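Local coordinates for protein B-N-acetylhexosaminidase (Streptomyces plicatus, PDB 5FCZ) that probably removes terminal beta-linked N-acetylhexosamine units from glycans and glycoconjugates, as a glycoside hydrolase of family 20, at residues V166-F171 / L195-G200; T280-S285 / G318-S323; R397-M402 / L412-Y417; V443-W448 / P467-L472. All blocks are in the same frame, centred on the assembly; numbering follows the deposited sequence.

All four contacts lie in the (beta/alpha)8 catalytic barrel, each with a segment that touches the bound thioamide sugar TNX. Contact 1 joins the loops after the first two barrel strands, and contact 2, its centre about 14 Å away, joins those after the third and fourth; Asp198 OD1 is 2.6 Å from Ser285 OG, a probable hydrogen bond. Contact 3, within the loop after strand 389-392, and contact 4, between the eighth strand and helix 465-474, have centres about 12 Å apart and share a probable 2.8 Å hydrogen bond, Leu400 N to Pro446 O. Arg168 NH1 lies 3.3 Å from Trp448 CE3. Contacts 1 to 3 grip the sugar's polar atoms; Trp448 of contact 4 supplies an aromatic floor.

Contact 1. Residues V166-F171 / L195-G200. With TNX (1,5-anhydro-2-deoxy-2-(ethanethioylamino)-D-arabino-hex-1-enitol), chain B.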
# COMPACT_ATOMS: atom_id res chain seq x y z
N VAL A 166 -8.41 8.78 -2.98
CA VAL A 166 -8.22 10.13 -3.48
C VAL A 166 -9.53 10.69 -4.01
O VAL A 166 -9.57 11.83 -4.50
CB VAL A 166 -7.10 10.24 -4.54
CG1 VAL A 166 -5.73 9.87 -3.92
CG2 VAL A 166 -7.41 9.43 -5.78
N SER A 167 -10.62 9.92 -3.86
CA SER A 167 -11.92 10.37 -4.32
C SER A 167 -12.59 11.24 -3.28
O SER A 167 -13.22 12.24 -3.64
CB SER A 167 -12.83 9.19 -4.65
OG SER A 167 -12.24 8.36 -5.61
N ARG A 168 -12.48 10.86 -2.00
CA ARG A 168 -13.24 11.55 -0.96
C ARG A 168 -12.65 12.92 -0.67
O ARG A 168 -13.34 13.94 -0.75
CB ARG A 168 -13.32 10.72 0.31
CG ARG A 168 -14.51 9.84 0.30
CD ARG A 168 -14.63 9.01 -0.99
NE ARG A 168 -15.79 8.14 -0.91
CZ ARG A 168 -15.80 6.95 -0.31
NH1 ARG A 168 -14.69 6.43 0.24
NH2 ARG A 168 -16.93 6.28 -0.24
N HIS A 169 -11.35 12.97 -0.37
CA HIS A 169 -10.56 14.18 -0.52
C HIS A 169 -9.44 13.90 -1.51
O HIS A 169 -8.81 12.84 -1.45
CB HIS A 169 -9.99 14.65 0.79
CG HIS A 169 -11.01 15.26 1.69
ND1 HIS A 169 -11.73 14.54 2.62
CD2 HIS A 169 -11.44 16.53 1.77
CE1 HIS A 169 -12.56 15.35 3.24
NE2 HIS A 169 -12.41 16.56 2.74
N PHE A 170 -9.22 14.84 -2.42
CA PHE A 170 -8.18 14.70 -3.43
C PHE A 170 -6.82 15.03 -2.86
O PHE A 170 -6.68 15.95 -2.05
CB PHE A 170 -8.44 15.63 -4.60
CG PHE A 170 -7.43 15.53 -5.69
CD1 PHE A 170 -7.29 14.37 -6.41
CD2 PHE A 170 -6.64 16.60 -6.02
CE1 PHE A 170 -6.37 14.28 -7.43
CE2 PHE A 170 -5.72 16.50 -7.05
CZ PHE A 170 -5.59 15.35 -7.74
N PHE A 171 -5.81 14.28 -3.29
CA PHE A 171 -4.42 14.52 -2.96
C PHE A 171 -3.63 14.52 -4.25
O PHE A 171 -3.77 13.61 -5.07
CB PHE A 171 -3.89 13.47 -1.98
CG PHE A 171 -4.59 13.47 -0.66
CD1 PHE A 171 -5.80 12.80 -0.51
CD2 PHE A 171 -4.07 14.16 0.43
CE1 PHE A 171 -6.47 12.81 0.71
CE2 PHE A 171 -4.76 14.18 1.66
CZ PHE A 171 -5.94 13.50 1.79
N LEU A 195 -9.61 5.66 -7.32
CA LEU A 195 -9.63 6.80 -8.24
C LEU A 195 -11.01 7.38 -8.53
O LEU A 195 -11.10 8.47 -9.13
CB LEU A 195 -8.97 6.41 -9.57
CG LEU A 195 -7.43 6.18 -9.54
CD1 LEU A 195 -6.91 5.69 -10.87
CD2 LEU A 195 -6.66 7.42 -9.12
N SER A 196 -12.09 6.70 -8.14
CA SER A 196 -13.41 7.26 -8.36
C SER A 196 -14.33 6.84 -7.24
O SER A 196 -14.16 5.77 -6.65
CB SER A 196 -13.99 6.79 -9.69
OG SER A 196 -14.11 5.40 -9.70
N ASP A 197 -15.29 7.69 -6.94
CA ASP A 197 -16.33 7.35 -5.99
C ASP A 197 -17.49 8.33 -6.19
O ASP A 197 -17.60 8.96 -7.25
CB ASP A 197 -15.79 7.34 -4.56
CG ASP A 197 -16.53 6.40 -3.68
OD1 ASP A 197 -17.66 6.76 -3.27
OD2 ASP A 197 -16.00 5.31 -3.40
N ASP A 198 -18.34 8.47 -5.17
CA ASP A 198 -19.50 9.34 -5.30
C ASP A 198 -19.12 10.82 -5.31
O ASP A 198 -19.81 11.63 -5.95
CB ASP A 198 -20.49 9.07 -4.18
CG ASP A 198 -21.05 7.69 -4.27
OD1 ASP A 198 -21.54 7.31 -5.35
OD2 ASP A 198 -20.96 6.96 -3.28
N GLN A 199 -18.03 11.18 -4.64
CA GLN A 199 -17.61 12.56 -4.47
C GLN A 199 -16.54 12.99 -5.46
O GLN A 199 -16.13 14.16 -5.45
CB GLN A 199 -17.10 12.77 -3.05
CG GLN A 199 -18.10 12.37 -1.94
CD GLN A 199 -17.97 10.92 -1.51
OE1 GLN A 199 -17.35 10.08 -2.20
NE2 GLN A 199 -18.53 10.61 -0.36
N GLY A 200 -16.06 12.09 -6.30
CA GLY A 200 -14.98 12.47 -7.17
C GLY A 200 -14.59 11.44 -8.20
O GLY A 200 -14.64 10.23 -7.97
C1 TNX B . -17.08 1.51 3.24
S7 TNX B . -14.88 -0.15 2.74
C2 TNX B . -16.68 1.67 1.99
C3 TNX B . -16.00 2.98 1.57
C4 TNX B . -15.82 3.81 2.87
C5 TNX B . -15.33 2.90 4.02
C6 TNX B . -15.29 3.69 5.31
C7 TNX B . -15.68 -0.28 1.27
C8 TNX B . -15.22 -1.27 0.22
N2 TNX B . -16.68 0.56 1.08
O3 TNX B . -16.75 3.62 0.59
O4 TNX B . -14.90 4.82 2.62
O5 TNX B . -16.19 1.77 4.24
O6 TNX B . -14.40 3.08 6.20
O HOH W 1 -19.58 7.21 -1.08
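Arg168 reaches across to two side chains of 195-200. Its NE donates to Gln199 OE1 at 2.8 Å; the oxygen lies in the guanidinium plane, although the N-H comes in tilted from the plane of the amide. Asp197 approaches differently, over one face of the guanidinium: its planar group is turned 38° from that of the arginine, and OD1 forms a salt bridge with Arg168 NH2 at 3.2 Å. Although the chain of Arg168 starts out away from 195-200, a bend at chi2 (51°) carries its end back. Arg168 NH2 then donates to TNX O3 at 2.8 Å, fairly straight (163°), and NH1 to TNX O4 at 2.9 Å, more bent. A water joins NH2 to Asp198 OD2. Nearer the barrel strands, Ser167 CB packs 3.5 Å from Asp197 CB while its OG is bonded to His194 O, and Val166 CG2 lies 4.0 Å from Leu195 CD2. Asp165 forms a second salt bridge, at NH1, and His194 and His256 hold the carboxylate of Asp197. The arginine's positive charge is thus probably shared between two acids, while its N-H groups form a fork that probably recognises the adjacent O3 and O4 hydroxyls.

Contact 2. Residues T280-S285 / G318-S323. With TNX (1,5-anhydro-2-deoxy-2-(ethanethioylamino)-D-arabino-hex-1-enitol), chain B.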
# COMPACT_ATOMS: atom_id res chain seq x y z
N THR A 280 -20.85 12.26 2.96
CA THR A 280 -19.97 11.18 3.40
C THR A 280 -20.74 9.90 3.66
O THR A 280 -20.35 9.11 4.51
CB THR A 280 -19.18 11.56 4.65
OG1 THR A 280 -20.07 11.90 5.72
CG2 THR A 280 -18.26 12.73 4.37
N LYS A 281 -21.80 9.66 2.94
CA LYS A 281 -22.58 8.42 3.05
C LYS A 281 -22.36 7.60 1.80
O LYS A 281 -21.73 8.05 0.84
CB LYS A 281 -24.07 8.70 3.23
CG LYS A 281 -24.51 9.18 4.66
CD LYS A 281 -26.01 9.60 4.68
CE LYS A 281 -26.99 8.40 4.25
NZ LYS A 281 -26.96 7.19 5.16
N VAL A 282 -22.91 6.39 1.81
CA VAL A 282 -22.63 5.40 0.79
C VAL A 282 -23.93 4.70 0.40
O VAL A 282 -24.92 4.72 1.14
CB VAL A 282 -21.57 4.37 1.25
CG1 VAL A 282 -20.32 5.08 1.83
CG2 VAL A 282 -22.15 3.33 2.29
N GLY A 283 -23.93 4.10 -0.79
CA GLY A 283 -24.91 3.12 -1.16
C GLY A 283 -25.98 3.58 -2.12
O GLY A 283 -26.73 2.73 -2.62
N PHE A 284 -26.07 4.87 -2.44
CA PHE A 284 -27.24 5.43 -3.13
C PHE A 284 -27.10 5.50 -4.65
O PHE A 284 -28.10 5.74 -5.33
CB PHE A 284 -27.55 6.83 -2.59
CG PHE A 284 -26.38 7.79 -2.66
CD1 PHE A 284 -26.14 8.53 -3.80
CD2 PHE A 284 -25.53 7.94 -1.58
CE1 PHE A 284 -25.06 9.36 -3.87
CE2 PHE A 284 -24.44 8.77 -1.65
CZ PHE A 284 -24.20 9.49 -2.79
N SER A 285 -25.92 5.26 -5.21
CA SER A 285 -25.66 5.44 -6.63
C SER A 285 -25.53 4.09 -7.32
O SER A 285 -25.07 3.12 -6.71
CB SER A 285 -24.38 6.26 -6.85
OG SER A 285 -23.24 5.57 -6.33
N GLY A 318 -16.98 -2.90 -6.82
CA GLY A 318 -18.16 -3.72 -6.62
C GLY A 318 -18.78 -3.65 -5.23
O GLY A 318 -19.74 -4.36 -4.96
N ASP A 319 -18.25 -2.81 -4.34
CA ASP A 319 -18.75 -2.70 -2.99
C ASP A 319 -19.99 -1.82 -2.92
O ASP A 319 -20.12 -0.83 -3.66
CB ASP A 319 -17.69 -2.08 -2.08
CG ASP A 319 -17.31 -0.69 -2.52
OD1 ASP A 319 -16.90 -0.60 -3.72
OD2 ASP A 319 -17.46 0.27 -1.71
N GLU A 320 -20.88 -2.17 -2.00
CA GLU A 320 -22.00 -1.33 -1.57
C GLU A 320 -22.79 -0.80 -2.75
O GLU A 320 -23.20 0.37 -2.78
CB GLU A 320 -21.50 -0.19 -0.68
CG GLU A 320 -20.74 -0.69 0.52
CD GLU A 320 -20.21 0.45 1.35
OE1 GLU A 320 -19.81 1.46 0.72
OE2 GLU A 320 -20.18 0.33 2.60
N ALA A 321 -23.05 -1.69 -3.72
CA ALA A 321 -24.02 -1.40 -4.78
C ALA A 321 -25.45 -1.66 -4.29
O ALA A 321 -26.18 -2.49 -4.82
CB ALA A 321 -23.71 -2.22 -6.03
N HIS A 322 -25.86 -0.88 -3.28
CA HIS A 322 -27.12 -1.10 -2.58
C HIS A 322 -28.32 -0.50 -3.31
O HIS A 322 -29.45 -0.64 -2.83
CB HIS A 322 -27.04 -0.52 -1.16
CG HIS A 322 -25.99 -1.13 -0.29
ND1 HIS A 322 -25.67 -2.47 -0.32
CD2 HIS A 322 -25.21 -0.58 0.68
CE1 HIS A 322 -24.72 -2.72 0.57
NE2 HIS A 322 -24.43 -1.59 1.20
N SER A 323 -28.12 0.21 -4.42
CA SER A 323 -29.22 0.55 -5.33
C SER A 323 -29.18 -0.29 -6.59
O SER A 323 -29.79 0.09 -7.59
CB SER A 323 -29.19 2.02 -5.74
OG SER A 323 -29.13 2.85 -4.59
C1 TNX B . -17.08 1.51 3.24
S7 TNX B . -14.88 -0.15 2.74
C2 TNX B . -16.68 1.67 1.99
C3 TNX B . -16.00 2.98 1.57
C4 TNX B . -15.82 3.81 2.87
C5 TNX B . -15.33 2.90 4.02
C6 TNX B . -15.29 3.69 5.31
C7 TNX B . -15.68 -0.28 1.27
C8 TNX B . -15.22 -1.27 0.22
N2 TNX B . -16.68 0.56 1.08
O3 TNX B . -16.75 3.62 0.59
O4 TNX B . -14.90 4.82 2.62
O5 TNX B . -16.19 1.77 4.24
O6 TNX B . -14.40 3.08 6.20
O HOH W 2 -23.57 2.67 -4.39
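Ser323 OG lies against the backbone of 280-285, 3.1 Å from Gly283 O and 3.2 Å from Phe284 O, so its one proton could serve either carbonyl. A second polar link runs through a water that donates to Ser285 O and to Glu320 O, each at 2.8 Å. Glu320 O also accepts a weak bond from His322 N, closing an inverse gamma turn centred on Ala321. That tight turn brings His322 beside Gly283, where its CB is 3.6 Å from the glycine O; Gly283 has a positive phi (105°), and a CB there would crowd both the histidine ring and the preceding carbonyl. The ligand is bonded by Asp319 and approached by Glu320, on the loop after the fourth barrel strand, which carries the Asp-Glu pair characteristic of family 20 enzymes. TNX N2 donates to Asp319 OD2 at 2.9 Å, consistent with the family's mechanism, in which this aspartate probably orients the 2-acetamido group and the glutamate probably acts as general acid and base. Glu320, extended beyond CG (chi2 178°), brings OE2 to 3.4 Å from C1 of TNX, while OE1 is bonded to His256 NE2. Van der Waals contact completes the junction: Val282 lies obliquely across the glutamate, its CG2 3.4 Å from Glu320 OE1. With alanine at Glu320, His256 NE2 would probably lose this acceptor and a gap open between Val282 and C1 of the sugar. Within its own loop Phe284 meets Tyr277 edge to face, and Ser285 packs on helix 258-263.

Contact 3. Residues R397-M402 / L412-Y417; sequences RTYLDM and LSWAGY. With TNX (1,5-anhydro-2-deoxy-2-(ethanethioylamino)-D-arabino-hex-1-enitol), chain B.
Met402 fills the space between the two turns of this loop, its thioether lying over one face of the Trp414 indole. SD is 4.5 Å from the centroid of the five-membered ring, only 19° off the ring normal, a Met-aromatic contact; the methyl CE adds an off-centre CH-pi contact and reaches Ala415 CB at 3.6 Å. Bends at both chi2 and chi3 fold the chain back over the ring, which it meets at about a right angle. Around this core, Trp414 CZ2 touches Tyr399 CE2 at 4.1 Å, and Leu412 CD1 sits at the indole edge, 3.5 Å from TNX C6. The backbones join in a single beta bridge, with Leu412 N donating to Asp401 O at 3.0 Å. Type I turns, Tyr399 to Met402 and Ser413 to Gly416, shape the two segments. At the polar edge the two segments share one hydroxyl of the sugar: O6 donates to Asp401 OD2 at 2.7 Å and accepts from Trp414 NE1 at 2.9 Å, the latter bond nearly straight (175°) and in the indole plane. Held as donor and acceptor together, the 6-hydroxyl probably has its rotation largely fixed, and the methionine over the indole face probably helps to position the NE1-H that donates to O6.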
# COMPACT_ATOMS: atom_id res chain seq x y z
N ARG A 397 -9.54 -4.62 11.31
CA ARG A 397 -8.12 -4.90 11.47
C ARG A 397 -7.21 -3.88 10.79
O ARG A 397 -6.30 -3.35 11.42
CB ARG A 397 -7.80 -6.28 10.92
CG ARG A 397 -8.57 -7.35 11.60
CD ARG A 397 -8.02 -7.60 13.00
NE ARG A 397 -8.79 -8.64 13.69
CZ ARG A 397 -8.41 -9.25 14.80
NH1 ARG A 397 -7.26 -8.98 15.38
NH2 ARG A 397 -9.19 -10.16 15.33
N THR A 398 -7.43 -3.62 9.50
CA THR A 398 -6.44 -2.88 8.72
C THR A 398 -6.97 -1.61 8.09
O THR A 398 -6.26 -1.01 7.27
CB THR A 398 -5.86 -3.79 7.64
OG1 THR A 398 -6.89 -4.12 6.72
CG2 THR A 398 -5.25 -5.09 8.26
N TYR A 399 -8.17 -1.16 8.43
CA TYR A 399 -8.69 0.09 7.88
C TYR A 399 -8.05 1.22 8.67
O TYR A 399 -8.39 1.43 9.82
CB TYR A 399 -10.21 0.13 7.98
CG TYR A 399 -10.91 -0.45 6.76
CD1 TYR A 399 -10.34 -1.49 6.06
CD2 TYR A 399 -12.14 0.04 6.31
CE1 TYR A 399 -10.95 -2.02 4.94
CE2 TYR A 399 -12.74 -0.45 5.23
CZ TYR A 399 -12.13 -1.49 4.51
OH TYR A 399 -12.69 -2.03 3.36
N LEU A 400 -7.08 1.92 8.06
CA LEU A 400 -6.37 2.99 8.77
C LEU A 400 -7.25 4.21 9.02
O LEU A 400 -6.88 5.05 9.85
CB LEU A 400 -5.11 3.38 8.00
CG LEU A 400 -4.24 2.17 7.68
CD1 LEU A 400 -3.16 2.51 6.67
CD2 LEU A 400 -3.64 1.60 8.96
N ASP A 401 -8.40 4.31 8.37
CA ASP A 401 -9.32 5.39 8.70
C ASP A 401 -10.14 5.13 9.96
O ASP A 401 -10.85 6.03 10.39
CB ASP A 401 -10.28 5.67 7.54
CG ASP A 401 -11.16 4.47 7.21
OD1 ASP A 401 -10.64 3.33 7.26
OD2 ASP A 401 -12.37 4.66 6.93
N MET A 402 -10.07 3.93 10.54
CA MET A 402 -10.86 3.59 11.73
C MET A 402 -10.22 4.15 13.01
O MET A 402 -9.01 3.98 13.23
CB MET A 402 -11.02 2.07 11.85
CG MET A 402 -12.38 1.67 12.38
SD MET A 402 -13.73 2.12 11.24
CE MET A 402 -13.31 1.31 9.69
N LEU A 412 -13.44 7.14 11.30
CA LEU A 412 -14.76 6.56 11.49
C LEU A 412 -14.74 5.47 12.57
O LEU A 412 -13.70 5.07 13.07
CB LEU A 412 -15.26 5.98 10.18
CG LEU A 412 -15.33 6.95 8.97
CD1 LEU A 412 -15.85 6.23 7.69
CD2 LEU A 412 -16.18 8.12 9.28
N SER A 413 -15.94 5.00 12.92
CA SER A 413 -16.07 3.96 13.94
C SER A 413 -17.10 2.90 13.56
O SER A 413 -17.43 2.06 14.40
CB SER A 413 -16.45 4.57 15.30
OG SER A 413 -17.61 5.38 15.17
N TRP A 414 -17.61 2.91 12.35
CA TRP A 414 -18.65 1.95 12.00
C TRP A 414 -18.18 0.52 12.21
O TRP A 414 -19.01 -0.37 12.41
CB TRP A 414 -19.08 2.18 10.55
CG TRP A 414 -18.07 1.83 9.49
CD1 TRP A 414 -17.24 2.70 8.85
CD2 TRP A 414 -17.83 0.54 8.91
NE1 TRP A 414 -16.48 2.02 7.91
CE2 TRP A 414 -16.82 0.70 7.93
CE3 TRP A 414 -18.35 -0.73 9.13
CZ2 TRP A 414 -16.33 -0.38 7.16
CZ3 TRP A 414 -17.87 -1.80 8.37
CH2 TRP A 414 -16.87 -1.61 7.39
N ALA A 415 -16.87 0.28 12.17
CA ALA A 415 -16.31 -1.04 12.40
C ALA A 415 -15.84 -1.23 13.84
O ALA A 415 -15.05 -2.14 14.11
CB ALA A 415 -15.14 -1.29 11.44
N GLY A 416 -16.26 -0.35 14.74
CA GLY A 416 -15.71 -0.35 16.09
C GLY A 416 -14.41 0.44 16.14
O GLY A 416 -14.08 1.22 15.23
N TYR A 417 -13.67 0.22 17.22
CA TYR A 417 -12.39 0.88 17.46
C TYR A 417 -11.26 -0.11 17.22
O TYR A 417 -11.39 -1.29 17.54
CB TYR A 417 -12.36 1.46 18.88
CG TYR A 417 -13.49 2.43 19.06
CD1 TYR A 417 -13.48 3.65 18.37
CD2 TYR A 417 -14.59 2.13 19.85
CE1 TYR A 417 -14.51 4.54 18.48
CE2 TYR A 417 -15.65 3.02 19.96
CZ TYR A 417 -15.60 4.23 19.27
OH TYR A 417 -16.63 5.14 19.36
C1 TNX B . -17.08 1.51 3.24
S7 TNX B . -14.88 -0.15 2.74
C2 TNX B . -16.68 1.67 1.99
C3 TNX B . -16.00 2.98 1.57
C4 TNX B . -15.82 3.81 2.87
C5 TNX B . -15.33 2.90 4.02
C6 TNX B . -15.29 3.69 5.31
C7 TNX B . -15.68 -0.28 1.27
C8 TNX B . -15.22 -1.27 0.22
N2 TNX B . -16.68 0.56 1.08
O3 TNX B . -16.75 3.62 0.59
O4 TNX B . -14.90 4.82 2.62
O5 TNX B . -16.19 1.77 4.24
O6 TNX B . -14.40 3.08 6.20

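Contact 4. Residues V443-W448 / P467-L472. With TNX (1,5-anhydro-2-deoxy-2-(ethanethioylamino)-D-arabino-hex-1-enitol), chain B.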
# COMPACT_ATOMS: atom_id res chain seq x y z
N VAL A 443 -2.41 -9.27 2.17
CA VAL A 443 -3.14 -8.32 2.99
C VAL A 443 -3.09 -6.96 2.31
O VAL A 443 -2.25 -6.71 1.43
CB VAL A 443 -2.56 -8.25 4.41
CG1 VAL A 443 -2.61 -9.63 5.04
CG2 VAL A 443 -1.12 -7.77 4.39
N GLU A 444 -4.01 -6.08 2.71
CA GLU A 444 -4.00 -4.68 2.32
C GLU A 444 -4.42 -3.84 3.51
O GLU A 444 -5.26 -4.27 4.30
CB GLU A 444 -4.94 -4.41 1.13
CG GLU A 444 -4.96 -2.94 0.69
CD GLU A 444 -5.57 -2.72 -0.70
OE1 GLU A 444 -5.03 -3.26 -1.70
OE2 GLU A 444 -6.61 -2.02 -0.80
N ALA A 445 -3.82 -2.66 3.65
CA ALA A 445 -4.21 -1.63 4.62
C ALA A 445 -4.81 -0.45 3.86
O ALA A 445 -4.07 0.34 3.26
CB ALA A 445 -3.00 -1.15 5.43
N PRO A 446 -6.12 -0.29 3.85
CA PRO A 446 -6.71 0.85 3.14
C PRO A 446 -6.85 2.06 4.04
O PRO A 446 -7.12 1.95 5.24
CB PRO A 446 -8.10 0.34 2.72
CG PRO A 446 -8.13 -1.12 3.05
CD PRO A 446 -7.16 -1.26 4.22
N LEU A 447 -6.70 3.22 3.42
CA LEU A 447 -6.86 4.49 4.12
C LEU A 447 -7.92 5.31 3.39
O LEU A 447 -7.60 6.00 2.41
CB LEU A 447 -5.54 5.21 4.22
CG LEU A 447 -5.58 6.59 4.85
CD1 LEU A 447 -6.28 6.51 6.19
CD2 LEU A 447 -4.12 7.07 4.97
N TRP A 448 -9.16 5.26 3.88
CA TRP A 448 -10.26 6.03 3.29
C TRP A 448 -10.22 7.46 3.80
O TRP A 448 -9.75 7.73 4.91
CB TRP A 448 -11.61 5.38 3.61
CG TRP A 448 -11.69 3.97 3.16
CD1 TRP A 448 -11.43 2.87 3.91
CD2 TRP A 448 -12.02 3.50 1.86
NE1 TRP A 448 -11.56 1.73 3.16
CE2 TRP A 448 -11.94 2.09 1.90
CE3 TRP A 448 -12.37 4.13 0.65
CZ2 TRP A 448 -12.21 1.29 0.77
CZ3 TRP A 448 -12.65 3.35 -0.45
CH2 TRP A 448 -12.59 1.94 -0.38
N PRO A 467 3.02 -0.18 9.73
CA PRO A 467 4.05 -1.24 9.77
C PRO A 467 3.49 -2.62 10.10
O PRO A 467 3.92 -3.62 9.52
CB PRO A 467 5.02 -0.77 10.87
CG PRO A 467 4.69 0.64 11.14
CD PRO A 467 3.28 0.89 10.70
N GLY A 468 2.54 -2.68 11.03
CA GLY A 468 1.99 -3.96 11.45
C GLY A 468 1.38 -4.73 10.31
O GLY A 468 1.59 -5.94 10.17
N VAL A 469 0.62 -4.06 9.46
CA VAL A 469 -0.02 -4.80 8.38
C VAL A 469 1.03 -5.23 7.35
O VAL A 469 0.92 -6.30 6.73
CB VAL A 469 -1.14 -3.95 7.77
CG1 VAL A 469 -1.84 -4.71 6.59
CG2 VAL A 469 -2.10 -3.52 8.86
N ALA A 470 2.07 -4.42 7.19
CA ALA A 470 3.22 -4.80 6.38
C ALA A 470 3.87 -6.06 6.92
O ALA A 470 4.27 -6.95 6.14
CB ALA A 470 4.22 -3.65 6.37
N GLU A 471 3.99 -6.15 8.24
CA GLU A 471 4.55 -7.35 8.86
C GLU A 471 3.68 -8.58 8.60
O GLU A 471 4.20 -9.65 8.27
CB GLU A 471 4.76 -7.14 10.36
CG GLU A 471 5.14 -8.46 11.06
CD GLU A 471 6.17 -8.31 12.14
OE1 GLU A 471 7.01 -7.39 12.03
OE2 GLU A 471 6.11 -9.10 13.11
N LEU A 472 2.34 -8.45 8.73
CA LEU A 472 1.49 -9.62 8.45
C LEU A 472 1.68 -10.10 7.02
O LEU A 472 1.68 -11.31 6.76
CB LEU A 472 0.01 -9.31 8.73
CG LEU A 472 -0.24 -8.92 10.18
CD1 LEU A 472 -1.70 -8.51 10.38
CD2 LEU A 472 0.11 -10.04 11.10
C1 TNX B . -17.08 1.51 3.24
S7 TNX B . -14.88 -0.15 2.74
C2 TNX B . -16.68 1.67 1.99
C3 TNX B . -16.00 2.98 1.57
C4 TNX B . -15.82 3.81 2.87
C5 TNX B . -15.33 2.90 4.02
C6 TNX B . -15.29 3.69 5.31
C7 TNX B . -15.68 -0.28 1.27
C8 TNX B . -15.22 -1.27 0.22
N2 TNX B . -16.68 0.56 1.08
O3 TNX B . -16.75 3.62 0.59
O4 TNX B . -14.90 4.82 2.62
O5 TNX B . -16.19 1.77 4.24
O6 TNX B . -14.40 3.08 6.20
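Val469 of helix 465-474 leans on the eighth barrel strand. Its CB is 4.1 Å from Ala445 CB; lying anti to the backbone N (chi1 179°), Val469 CG1 reaches in between Ala445 CB at 3.9 Å and Val443 CG2 at 3.8 Å. Val443 runs past in the opposite direction, and its CG2 also reaches the helix backbone at Val469 O (3.4 Å). At the far end of 443-448 the chain delivers Trp448 to the sugar. TNX lies over one face of the indole, with O4 3.3 Å from Trp448 CE3 and S7 3.6 Å from CZ2, making the ring a platform of the kind that commonly holds pyranosides. Replacing Trp448 by alanine removes the indole, and TNX would probably lose its floor while Tyr399 and the edge-to-face partner His194 lost the ring they pack on. Glu444, directed away from the helix, bonds to His192 and Gln365. Strand 440-447 lies between strands 159-165 and 389-392. Helix 465-474 runs antiparallel to it (166°), the short axes 8.1 Å apart at their closest, and Glu471, turned away from the strand, meets Tyr485 of helix 482-490 and forms a salt bridge with Arg488 of the same helix.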